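Local coordinates for uncharacterized protein (Bacteroides eggerthii DSM 20697, PDB 4ECO) that is of unknown function but has a leucine-rich repeat fold, which commonly serves protein binding, at residues Leu35-Trp39 with Asn59-Asn63; Tyr32-Lys36 with Leu66-Gly70. All coordinates share one frame. Residue numbers count along the deposited sequence, not the author numbering.

How the contacts relate
Both contacts lie in the N-terminal part of the leucine-rich repeat protein, where the loop between helix 27-41 and strand 75-77 folds back onto the helix. Their centres are about 7 Å apart. They share Leu35 and Lys36. Along the loop, 59-63 comes first and meets the later helix turn, 35-39. Then 66-70 meets the earlier turn, 32-36, so the loop runs back along the helix against its chain direction. Contacts 1 and 2 touch: Phe62 O packs 3.4 Å from Trp69 NE1, and the rings of these residues meet edge-to-face. Together they cover one side of the helix with aromatic side chains, consistent with a cap on the N-terminal end of the repeats.

Contact 1 (Leu35-Trp39 with Asn59-Asn63); sequences LKEIW and NWNFN
Three aromatic rings, Trp39, Trp60 and Phe62, cluster where a loop without regular structure packs against one turn of a helix. Segment 35-39 is helical, with Trp39 N hydrogen-bonded to Leu35 O at 2.9 Å. Segment 59-63 is largely extended from Asn59 to Asn61, then turns at Phe62 (phi/psi -117/12). The nearest CA pairs are Lys36 with Phe62 at 7.5 Å and Trp39 with Trp60 at 8.0 Å. Trp39 takes chi1 t, chi2 78°; Trp60 chi1 m, chi2 3°; Phe62 chi1 m, chi2 -81°. The edge of Phe62 meets the face of the Trp39 six-membered ring, centroids 5.1 Å apart and planes at 60°. The Trp39 five-membered ring and Trp60 six-membered ring are near parallel, at 13°, with centroids 5.5 Å apart, but slid so that they barely overlap; Trp39 CD1 lies 3.5 Å from Trp60 CE3. At the ring edge, Trp39 NE1 donates a nearly straight hydrogen bond to Asn59 OD1, 3.1 Å long. Asn59 ND2 is hydrogen-bonded to Gly44 O. Lys36 (t, p, t, t) places CD over the face of Phe62, 3.9 Å from the ring centroid, a CH-pi contact. Leu35 CD2 packs 3.9 Å from Trp60 CH2. The arrangement is consistent with an N-terminal cap shielding the open end of a leucine-rich repeat solenoid. Trp47 meets Trp39 and Trp60 edge-to-face, as Trp69 does Phe62. Trp60 NE1 donates a hydrogen bond to Pro73 O. Leu35 touches Val83 and Trp60 touches Leu86, so both helix 27-41 and the loop pack on strand 83-87.

Contact 2 (Tyr32-Lys36 with Leu66-Gly70); sequences YLALK and LDMWG
Tyr32 opens the helical segment and is its main contact residue. Tyr32 CA is 5.7 Å from Trp69 CA, the nearest pair; Tyr32 has chi1 m and chi2 -15°. The ring lies along the 66-70 backbone: CD2 is 3.2 Å from Leu66 O, CE2 is 3.3 Å from Asp67 O, and CE1 is 3.3 Å from Gly70 CA, which sits over one ring face. A CB on Gly70 would clash with Tyr32 OH, so the close approach depends on glycine. Tyr32 CB also packs 3.7 Å from Trp69 CB, and Tyr32 O, which accepts from Lys36 N at 3.0 Å, lies 3.6 Å from Trp69 CE3 at the indole edge. Leu33 follows, chi1 m, with CD2 3.8 Å from Leu66 CD1 and 4.2 Å from Trp69 CZ3. Leu66 is t, p. A short 3-10 segment begins at Leu66, with a weak Trp69 N to Leu66 O hydrogen bond of 3.3 Å. The contact packs this segment, in the loop leading to strand 75-77, against helix 27-41 at the N-terminal end of the leucine-rich repeat fold. No hydrogen bond joins the segments. Leu35 CD1 comes 3.9 Å from Trp69 O. Lys36 CB packs 3.6 Å from Trp69 CZ3. Trp69, chi1 m and chi2 18°, meets Phe62 edge-to-face, and its NE1 donates a hydrogen bond to Lys64 O.

Contact 1 (Leu35-Trp39 with Asn59-Asn63)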
loop_
_atom_site.group_PDB
_atom_site.type_symbol
_atom_site.label_atom_id
_atom_site.label_comp_id
_atom_site.label_asym_id
_atom_site.label_seq_id
_atom_site.Cartn_x
_atom_site.Cartn_y
_atom_site.Cartn_z
ATOM N N LEU A 35 -11.867 27.430 24.004
ATOM C CA LEU A 35 -12.047 25.979 24.135
ATOM C C LEU A 35 -13.455 25.625 24.581
ATOM O O LEU A 35 -14.087 24.772 23.958
ATOM C CB LEU A 35 -11.051 25.364 25.128
ATOM C CG LEU A 35 -9.622 25.158 24.650
ATOM C CD1 LEU A 35 -8.808 24.487 25.729
ATOM C CD2 LEU A 35 -9.572 24.339 23.376
ATOM N N LYS A 36 -13.958 26.302 25.635
ATOM C CA LYS A 36 -15.297 26.075 26.182
ATOM C C LYS A 36 -16.383 26.466 25.136
ATOM O O LYS A 36 -17.364 25.731 24.959
ATOM C CB LYS A 36 -15.459 26.851 27.501
ATOM C CG LYS A 36 -16.862 26.901 28.100
ATOM C CD LYS A 36 -17.439 25.590 28.597
ATOM C CE LYS A 36 -18.833 25.878 29.106
ATOM N NZ LYS A 36 -19.543 24.643 29.509
ATOM N N GLU A 37 -16.162 27.566 24.408
ATOM C CA GLU A 37 -17.111 28.010 23.397
ATOM C C GLU A 37 -17.155 26.988 22.218
ATOM O O GLU A 37 -18.235 26.683 21.703
ATOM C CB GLU A 37 -16.751 29.424 22.927
ATOM C CG GLU A 37 -17.937 30.169 22.339
ATOM C CD GLU A 37 -17.781 31.674 22.262
ATOM O OE1 GLU A 37 -17.332 32.284 23.263
ATOM O OE2 GLU A 37 -18.165 32.249 21.214
ATOM N N ILE A 38 -15.986 26.420 21.856
ATOM C CA ILE A 38 -15.854 25.390 20.819
ATOM C C ILE A 38 -16.624 24.132 21.282
ATOM O O ILE A 38 -17.435 23.604 20.527
ATOM C CB ILE A 38 -14.349 25.114 20.521
ATOM C CG1 ILE A 38 -13.790 26.245 19.636
ATOM C CG2 ILE A 38 -14.124 23.722 19.869
ATOM C CD1 ILE A 38 -12.274 26.411 19.682
ATOM N N TRP A 39 -16.383 23.690 22.527
ATOM C CA TRP A 39 -17.038 22.545 23.169
ATOM C C TRP A 39 -18.565 22.742 23.150
ATOM O O TRP A 39 -19.274 21.866 22.665
ATOM C CB TRP A 39 -16.500 22.395 24.608
ATOM C CG TRP A 39 -16.907 21.132 25.308
ATOM C CD1 TRP A 39 -16.375 19.884 25.129
ATOM C CD2 TRP A 39 -17.822 21.023 26.405
ATOM N NE1 TRP A 39 -16.949 18.990 26.011
ATOM C CE2 TRP A 39 -17.813 19.671 26.830
ATOM C CE3 TRP A 39 -18.611 21.943 27.107
ATOM C CZ2 TRP A 39 -18.595 19.220 27.894
ATOM C CZ3 TRP A 39 -19.428 21.476 28.124
ATOM C CH2 TRP A 39 -19.413 20.130 28.504
ATOM N N ASN A 59 -14.008 12.729 28.021
ATOM C CA ASN A 59 -14.619 14.001 27.602
ATOM C C ASN A 59 -13.938 15.165 28.307
ATOM O O ASN A 59 -13.288 14.976 29.330
ATOM C CB ASN A 59 -16.146 14.010 27.885
ATOM C CG ASN A 59 -16.950 15.134 27.244
ATOM O OD1 ASN A 59 -16.455 15.965 26.463
ATOM N ND2 ASN A 59 -18.235 15.180 27.557
ATOM N N TRP A 60 -14.086 16.368 27.757
ATOM C CA TRP A 60 -13.593 17.577 28.387
ATOM C C TRP A 60 -14.416 17.863 29.654
ATOM O O TRP A 60 -15.567 17.424 29.781
ATOM C CB TRP A 60 -13.653 18.761 27.412
ATOM C CG TRP A 60 -12.715 18.648 26.243
ATOM C CD1 TRP A 60 -11.884 17.608 25.949
ATOM C CD2 TRP A 60 -12.492 19.640 25.228
ATOM N NE1 TRP A 60 -11.155 17.891 24.812
ATOM C CE2 TRP A 60 -11.513 19.128 24.348
ATOM C CE3 TRP A 60 -13.019 20.920 24.979
ATOM C CZ2 TRP A 60 -11.080 19.834 23.218
ATOM C CZ3 TRP A 60 -12.576 21.628 23.868
ATOM C CH2 TRP A 60 -11.612 21.094 23.010
ATOM N N ASN A 61 -13.816 18.551 30.610
ATOM C CA ASN A 61 -14.501 18.874 31.846
ATOM C C ASN A 61 -14.153 20.282 32.218
ATOM O O ASN A 61 -12.960 20.645 32.225
ATOM C CB ASN A 61 -14.110 17.885 32.929
ATOM C CG ASN A 61 -14.870 18.092 34.191
ATOM O OD1 ASN A 61 -14.440 18.845 35.055
ATOM N ND2 ASN A 61 -16.021 17.440 34.323
ATOM N N PHE A 62 -15.194 21.100 32.478
ATOM C CA PHE A 62 -15.027 22.520 32.810
ATOM C C PHE A 62 -15.532 22.788 34.237
ATOM O O PHE A 62 -15.624 23.945 34.669
ATOM C CB PHE A 62 -15.723 23.414 31.752
ATOM C CG PHE A 62 -15.113 23.258 30.377
ATOM C CD1 PHE A 62 -13.946 23.935 30.035
ATOM C CD2 PHE A 62 -15.665 22.383 29.447
ATOM C CE1 PHE A 62 -13.337 23.723 28.802
ATOM C CE2 PHE A 62 -15.054 22.181 28.214
ATOM C CZ PHE A 62 -13.892 22.847 27.902
ATOM N N ASN A 63 -15.780 21.708 34.989
ATOM C CA ASN A 63 -16.165 21.782 36.393
ATOM C C ASN A 63 -14.891 21.787 37.284
ATOM O O ASN A 63 -14.734 20.981 38.194
ATOM C CB ASN A 63 -17.116 20.648 36.734
ATOM C CG ASN A 63 -18.479 20.808 36.104
ATOM O OD1 ASN A 63 -18.907 21.918 35.735
ATOM N ND2 ASN A 63 -19.214 19.703 36.021
#

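Contact 2 (Tyr32-Lys36 with Leu66-Gly70)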
loop_
_atom_site.group_PDB
_atom_site.type_symbol
_atom_site.label_atom_id
_atom_site.label_comp_id
_atom_site.label_asym_id
_atom_site.label_seq_id
_atom_site.Cartn_x
_atom_site.Cartn_y
_atom_site.Cartn_z
ATOM N N TYR A 32 -8.889 29.440 26.751
ATOM C CA TYR A 32 -9.733 28.514 27.492
ATOM C C TYR A 32 -11.212 28.889 27.321
ATOM O O TYR A 32 -12.064 28.000 27.228
ATOM C CB TYR A 32 -9.333 28.501 28.966
ATOM C CG TYR A 32 -7.914 28.056 29.283
ATOM C CD1 TYR A 32 -7.133 27.388 28.335
ATOM C CD2 TYR A 32 -7.377 28.237 30.552
ATOM C CE1 TYR A 32 -5.821 27.012 28.616
ATOM C CE2 TYR A 32 -6.082 27.820 30.861
ATOM C CZ TYR A 32 -5.311 27.205 29.893
ATOM O OH TYR A 32 -4.055 26.783 30.244
ATOM N N LEU A 33 -11.518 30.190 27.217
ATOM C CA LEU A 33 -12.889 30.620 26.962
ATOM C C LEU A 33 -13.282 30.214 25.537
ATOM O O LEU A 33 -14.454 29.880 25.298
ATOM C CB LEU A 33 -13.054 32.123 27.182
ATOM C CG LEU A 33 -12.647 32.641 28.554
ATOM C CD1 LEU A 33 -12.610 34.147 28.574
ATOM C CD2 LEU A 33 -13.551 32.110 29.653
ATOM N N ALA A 34 -12.279 30.187 24.609
ATOM C CA ALA A 34 -12.436 29.719 23.232
ATOM C C ALA A 34 -12.676 28.204 23.231
ATOM O O ALA A 34 -13.639 27.748 22.599
ATOM C CB ALA A 34 -11.219 30.078 22.395
ATOM N N LEU A 35 -11.867 27.430 24.004
ATOM C CA LEU A 35 -12.047 25.979 24.135
ATOM C C LEU A 35 -13.455 25.625 24.581
ATOM O O LEU A 35 -14.087 24.772 23.958
ATOM C CB LEU A 35 -11.051 25.364 25.128
ATOM C CG LEU A 35 -9.622 25.158 24.650
ATOM C CD1 LEU A 35 -8.808 24.487 25.729
ATOM C CD2 LEU A 35 -9.572 24.339 23.376
ATOM N N LYS A 36 -13.958 26.302 25.635
ATOM C CA LYS A 36 -15.297 26.075 26.182
ATOM C C LYS A 36 -16.383 26.466 25.136
ATOM O O LYS A 36 -17.364 25.731 24.959
ATOM C CB LYS A 36 -15.459 26.851 27.501
ATOM C CG LYS A 36 -16.862 26.901 28.100
ATOM C CD LYS A 36 -17.439 25.590 28.597
ATOM C CE LYS A 36 -18.833 25.878 29.106
ATOM N NZ LYS A 36 -19.543 24.643 29.509
ATOM N N LEU A 66 -10.884 28.027 36.213
ATOM C CA LEU A 66 -10.736 28.628 34.887
ATOM C C LEU A 66 -9.356 28.469 34.337
ATOM O O LEU A 66 -9.237 28.168 33.149
ATOM C CB LEU A 66 -11.099 30.123 34.906
ATOM C CG LEU A 66 -10.978 30.947 33.590
ATOM C CD1 LEU A 66 -11.772 30.323 32.447
ATOM C CD2 LEU A 66 -11.411 32.397 33.803
ATOM N N ASP A 67 -8.313 28.642 35.167
ATOM C CA ASP A 67 -6.941 28.503 34.666
ATOM C C ASP A 67 -6.546 26.988 34.448
ATOM O O ASP A 67 -5.490 26.715 33.892
ATOM C CB ASP A 67 -5.927 29.246 35.583
ATOM C CG ASP A 67 -5.730 28.718 36.991
ATOM O OD1 ASP A 67 -6.592 27.944 37.466
ATOM O OD2 ASP A 67 -4.714 29.086 37.622
HETATM N N MSE A 68 -7.416 26.039 34.816
HETATM C CA MSE A 68 -7.186 24.597 34.660
HETATM C C MSE A 68 -7.893 24.049 33.414
HETATM O O MSE A 68 -7.738 22.870 33.065
HETATM C CB MSE A 68 -7.669 23.834 35.911
HETATM C CG MSE A 68 -6.825 24.082 37.151
HETATM SE SE MSE A 68 -4.929 23.657 36.799
HETATM C CE MSE A 68 -4.071 25.504 36.645
ATOM N N TRP A 69 -8.656 24.918 32.730
ATOM C CA TRP A 69 -9.457 24.561 31.573
ATOM C C TRP A 69 -8.600 24.111 30.377
ATOM O O TRP A 69 -9.146 23.504 29.441
ATOM C CB TRP A 69 -10.357 25.724 31.183
ATOM C CG TRP A 69 -11.554 25.952 32.083
ATOM C CD1 TRP A 69 -11.750 25.480 33.355
ATOM C CD2 TRP A 69 -12.700 26.749 31.771
ATOM N NE1 TRP A 69 -12.960 25.913 33.839
ATOM C CE2 TRP A 69 -13.570 26.688 32.885
ATOM C CE3 TRP A 69 -13.093 27.484 30.637
ATOM C CZ2 TRP A 69 -14.805 27.341 32.902
ATOM C CZ3 TRP A 69 -14.307 28.145 30.661
ATOM C CH2 TRP A 69 -15.155 28.060 31.776
ATOM N N GLY A 70 -7.281 24.311 30.458
ATOM C CA GLY A 70 -6.357 23.878 29.415
ATOM C C GLY A 70 -6.077 22.391 29.449
ATOM O O GLY A 70 -5.718 21.799 28.424
#